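Local coordinates for protein endo-beta-1,4-mannanase (Alicyclobacillus acidocaldarius, PDB 4CD8) that probably hydrolyses internal beta-1,4-mannosidic linkages in mannan chains, as a glycoside hydrolase of family 113 with a TIM-barrel fold, at residues A[22-33]-A[68-79]. Sequence-based numbering, arbitrary orientation.
Sequences GQHGTWGTDEAR and PVTVSDDEIASM
In this TIM barrel, the loops leading into helices 30-40 and 73-85 are locked together by Glu75, from the capping box that begins the second helix. Its carboxylate reaches into the type II turn Gln23-Thr26. OE2 of Glu75 accepts from Gly25 N at 2.8 Å, on the syn side and 20° out of the carboxylate plane. Ser72 N donates to the same OE2 from above that plane, at 3.1 Å, one half of the box. OE1 takes two weak bonds, from Trp27 N and Gly28 N. These two good and two weak bonds would probably stabilise the buried negative charge. Ser72 OG completes the box by accepting from Glu75 N at 3.0 Å. At the turn's start, a single bridge pairs Gln23 with Thr70: Val71 N donates to Gly22 O and His24 N to Val69 O. The His24 ring turns its edge to Thr70 O, with CD2 3.2 Å away, while Pro68 CA lies over one face. With CG anti to its carbonyl carbon (chi1 -66°), Trp27 lays its ring between Val71 and Met79; NE1 bonds to Gly19 O. Val71 CG1 sits over the five-membered ring as a CH-pi contact, 3.5 Å from its centroid. Met79 lays CG against Trp27 CB at 3.8 Å, and bends at chi2 and chi3 carry CE to Trp27 O and Arg33 CG. One water accepts from Arg33 NH2 and donates to Ser78 O at 2.7 Å.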
loop_
_atom_site.group_PDB
_atom_site.type_symbol
_atom_site.label_atom_id
_atom_site.label_comp_id
_atom_site.label_asym_id
_atom_site.label_seq_id
_atom_site.Cartn_x
_atom_site.Cartn_y
_atom_site.Cartn_z
ATOM N N GLY A 22 -7.713 -4.737 -7.902
ATOM C CA GLY A 22 -7.307 -4.719 -9.279
ATOM C C GLY A 22 -7.678 -5.973 -10.029
ATOM O O GLY A 22 -6.839 -6.608 -10.685
ATOM N N GLN A 23 -8.960 -6.322 -9.942
ATOM C CA GLN A 23 -9.497 -7.418 -10.716
ATOM C C GLN A 23 -9.468 -7.045 -12.168
ATOM O O GLN A 23 -9.701 -5.864 -12.540
ATOM C CB GLN A 23 -10.957 -7.647 -10.350
ATOM C CG GLN A 23 -11.258 -8.095 -8.946
ATOM C CD GLN A 23 -12.746 -8.435 -8.818
ATOM O OE1 GLN A 23 -13.129 -9.604 -8.853
ATOM N NE2 GLN A 23 -13.586 -7.411 -8.745
ATOM N N HIS A 24 -9.199 -8.056 -12.994
ATOM C CA HIS A 24 -9.114 -7.888 -14.421
ATOM C C HIS A 24 -10.298 -7.100 -14.979
ATOM O O HIS A 24 -11.464 -7.433 -14.719
ATOM C CB HIS A 24 -9.109 -9.260 -15.099
ATOM C CG HIS A 24 -8.911 -9.194 -16.571
ATOM N ND1 HIS A 24 -9.889 -9.547 -17.487
ATOM C CD2 HIS A 24 -7.830 -8.827 -17.292
ATOM C CE1 HIS A 24 -9.422 -9.371 -18.708
ATOM N NE2 HIS A 24 -8.166 -8.953 -18.614
ATOM N N GLY A 25 -9.985 -6.104 -15.801
ATOM C CA GLY A 25 -10.982 -5.267 -16.490
ATOM C C GLY A 25 -11.527 -4.093 -15.705
ATOM O O GLY A 25 -12.132 -3.213 -16.284
ATOM N N THR A 26 -11.354 -4.071 -14.389
ATOM C CA THR A 26 -12.000 -3.025 -13.602
ATOM C C THR A 26 -11.404 -1.625 -13.804
ATOM O O THR A 26 -12.103 -0.621 -13.667
ATOM C CB THR A 26 -12.065 -3.366 -12.105
ATOM O OG1 THR A 26 -10.750 -3.528 -11.571
ATOM C CG2 THR A 26 -12.887 -4.652 -11.874
ATOM N N TRP A 27 -10.118 -1.564 -14.116
ATOM C CA TRP A 27 -9.473 -0.267 -14.305
ATOM C C TRP A 27 -9.651 0.323 -15.718
ATOM O O TRP A 27 -9.432 1.515 -15.939
ATOM C CB TRP A 27 -7.993 -0.377 -13.976
ATOM C CG TRP A 27 -7.658 -0.674 -12.559
ATOM C CD1 TRP A 27 -8.514 -1.033 -11.545
ATOM C CD2 TRP A 27 -6.333 -0.688 -11.977
ATOM N NE1 TRP A 27 -7.813 -1.257 -10.389
ATOM C CE2 TRP A 27 -6.475 -1.042 -10.624
ATOM C CE3 TRP A 27 -5.046 -0.432 -12.479
ATOM C CZ2 TRP A 27 -5.397 -1.208 -9.774
ATOM C CZ3 TRP A 27 -3.982 -0.553 -11.623
ATOM C CH2 TRP A 27 -4.160 -0.918 -10.274
ATOM N N GLY A 28 -10.094 -0.506 -16.661
ATOM C CA GLY A 28 -10.412 -0.014 -17.988
ATOM C C GLY A 28 -11.828 0.527 -18.143
ATOM O O GLY A 28 -12.211 0.935 -19.192
ATOM N N THR A 29 -12.582 0.575 -17.062
ATOM C CA THR A 29 -13.940 1.050 -17.111
ATOM C C THR A 29 -14.020 2.583 -17.036
ATOM O O THR A 29 -13.122 3.261 -16.549
ATOM C CB THR A 29 -14.751 0.488 -15.928
ATOM O OG1 THR A 29 -14.173 0.946 -14.716
ATOM C CG2 THR A 29 -14.706 -1.002 -15.895
ATOM N N ASP A 30 -15.152 3.094 -17.525
ATOM C CA ASP A 30 -15.502 4.505 -17.400
ATOM C C ASP A 30 -15.527 4.915 -15.945
ATOM O O ASP A 30 -15.107 6.013 -15.605
ATOM C CB ASP A 30 -16.890 4.791 -18.007
ATOM C CG ASP A 30 -16.910 4.623 -19.526
ATOM O OD1 ASP A 30 -15.797 4.655 -20.110
ATOM O OD2 ASP A 30 -18.015 4.462 -20.137
ATOM N N GLU A 31 -16.014 4.005 -15.103
ATOM C CA GLU A 31 -16.144 4.255 -13.675
ATOM C C GLU A 31 -14.777 4.520 -13.081
ATOM O O GLU A 31 -14.597 5.468 -12.309
ATOM C CB GLU A 31 -16.848 3.069 -12.948
ATOM C CG GLU A 31 -18.356 2.912 -13.232
ATOM C CD GLU A 31 -18.675 1.936 -14.371
ATOM O OE1 GLU A 31 -17.899 1.837 -15.355
ATOM O OE2 GLU A 31 -19.725 1.252 -14.288
ATOM N N ALA A 32 -13.824 3.678 -13.451
ATOM C CA ALA A 32 -12.440 3.803 -12.938
ATOM C C ALA A 32 -11.834 5.148 -13.315
ATOM O O ALA A 32 -11.202 5.789 -12.492
ATOM C CB ALA A 32 -11.563 2.674 -13.438
ATOM N N ARG A 33 -12.046 5.559 -14.550
ATOM C CA ARG A 33 -11.502 6.826 -15.033
ATOM C C ARG A 33 -12.149 7.984 -14.331
ATOM O O ARG A 33 -11.470 8.906 -13.922
ATOM C CB ARG A 33 -11.611 6.937 -16.564
ATOM C CG ARG A 33 -10.768 5.880 -17.301
ATOM C CD ARG A 33 -10.717 6.067 -18.810
ATOM N NE ARG A 33 -9.751 7.094 -19.236
ATOM C CZ ARG A 33 -8.416 6.959 -19.252
ATOM N NH1 ARG A 33 -7.812 5.835 -18.852
ATOM N NH2 ARG A 33 -7.658 7.976 -19.658
ATOM N N PRO A 68 -6.442 -13.801 -16.558
ATOM C CA PRO A 68 -7.736 -13.208 -16.300
ATOM C C PRO A 68 -7.967 -12.765 -14.849
ATOM O O PRO A 68 -9.084 -12.359 -14.490
ATOM C CB PRO A 68 -8.686 -14.382 -16.612
ATOM C CG PRO A 68 -7.934 -15.547 -16.132
ATOM C CD PRO A 68 -6.490 -15.274 -16.461
ATOM N N VAL A 69 -6.934 -12.858 -14.014
ATOM C CA VAL A 69 -7.064 -12.597 -12.596
ATOM C C VAL A 69 -6.976 -11.113 -12.310
ATOM O O VAL A 69 -7.930 -10.504 -11.811
ATOM C CB VAL A 69 -5.985 -13.367 -11.827
ATOM C CG1 VAL A 69 -5.976 -12.974 -10.345
ATOM C CG2 VAL A 69 -6.194 -14.873 -12.060
ATOM N N THR A 70 -5.842 -10.520 -12.672
ATOM C CA THR A 70 -5.624 -9.109 -12.370
ATOM C C THR A 70 -5.824 -8.208 -13.597
ATOM O O THR A 70 -5.896 -8.674 -14.739
ATOM C CB THR A 70 -4.175 -8.840 -11.856
ATOM O OG1 THR A 70 -3.257 -8.943 -12.958
ATOM C CG2 THR A 70 -3.813 -9.821 -10.807
ATOM N N VAL A 71 -5.826 -6.905 -13.329
ATOM C CA VAL A 71 -5.715 -5.900 -14.365
ATOM C C VAL A 71 -4.560 -6.267 -15.317
ATOM O O VAL A 71 -3.550 -6.789 -14.911
ATOM C CB VAL A 71 -5.486 -4.487 -13.785
ATOM C CG1 VAL A 71 -6.762 -3.971 -13.170
ATOM C CG2 VAL A 71 -4.359 -4.466 -12.751
ATOM N N SER A 72 -4.793 -6.068 -16.596
ATOM C CA SER A 72 -3.785 -6.277 -17.606
ATOM C C SER A 72 -2.695 -5.232 -17.520
ATOM O O SER A 72 -2.884 -4.160 -16.932
ATOM C CB SER A 72 -4.377 -6.209 -19.003
ATOM O OG SER A 72 -4.846 -4.918 -19.280
ATOM N N ASP A 73 -1.564 -5.538 -18.152
ATOM C CA ASP A 73 -0.505 -4.535 -18.240
ATOM C C ASP A 73 -1.053 -3.221 -18.892
ATOM O O ASP A 73 -0.692 -2.101 -18.493
ATOM C CB ASP A 73 0.659 -5.053 -19.066
ATOM C CG ASP A 73 1.451 -6.186 -18.396
ATOM O OD1 ASP A 73 1.205 -6.502 -17.195
ATOM O OD2 ASP A 73 2.361 -6.752 -19.087
ATOM N N ASP A 74 -1.875 -3.343 -19.927
ATOM C CA ASP A 74 -2.474 -2.166 -20.580
ATOM C C ASP A 74 -3.387 -1.367 -19.655
ATOM O O ASP A 74 -3.424 -0.136 -19.723
ATOM C CB ASP A 74 -3.288 -2.581 -21.806
ATOM C CG ASP A 74 -2.436 -2.929 -23.041
ATOM O OD1 ASP A 74 -1.219 -2.738 -23.042
ATOM O OD2 ASP A 74 -3.023 -3.410 -24.045
ATOM N N GLU A 75 -4.137 -2.064 -18.800
ATOM C CA GLU A 75 -4.969 -1.388 -17.797
ATOM C C GLU A 75 -4.109 -0.600 -16.817
ATOM O O GLU A 75 -4.469 0.515 -16.434
ATOM C CB GLU A 75 -5.801 -2.361 -17.010
ATOM C CG GLU A 75 -7.028 -2.857 -17.765
ATOM C CD GLU A 75 -7.896 -3.728 -16.876
ATOM O OE1 GLU A 75 -8.795 -3.170 -16.176
ATOM O OE2 GLU A 75 -7.647 -4.965 -16.853
ATOM N N ILE A 76 -3.004 -1.218 -16.390
ATOM C CA ILE A 76 -2.040 -0.524 -15.520
ATOM C C ILE A 76 -1.489 0.724 -16.216
ATOM O O ILE A 76 -1.493 1.834 -15.630
ATOM C CB ILE A 76 -0.919 -1.461 -15.041
ATOM C CG1 ILE A 76 -1.511 -2.595 -14.191
ATOM C CG2 ILE A 76 0.139 -0.679 -14.260
ATOM C CD1 ILE A 76 -0.554 -3.724 -13.883
ATOM N N ALA A 77 -1.044 0.564 -17.446
ATOM C CA ALA A 77 -0.548 1.694 -18.217
ATOM C C ALA A 77 -1.585 2.779 -18.385
ATOM O O ALA A 77 -1.256 3.954 -18.274
ATOM C CB ALA A 77 -0.017 1.247 -19.573
ATOM N N SER A 78 -2.845 2.391 -18.641
ATOM C CA SER A 78 -3.892 3.373 -18.786
ATOM C C SER A 78 -4.083 4.198 -17.516
ATOM O O SER A 78 -4.275 5.418 -17.577
ATOM C CB SER A 78 -5.230 2.721 -19.191
ATOM O OG SER A 78 -5.104 2.203 -20.488
ATOM N N MET A 79 -4.102 3.526 -16.375
ATOM C CA MET A 79 -4.329 4.248 -15.121
ATOM C C MET A 79 -3.119 5.102 -14.782
ATOM O O MET A 79 -3.264 6.215 -14.297
ATOM C CB MET A 79 -4.658 3.321 -13.980
ATOM C CG MET A 79 -6.124 2.925 -13.939
ATOM S SD MET A 79 -7.255 4.303 -13.660
ATOM C CE MET A 79 -7.891 4.422 -15.316
HETATM O O HOH W 1 -5.362 6.668 -19.709
#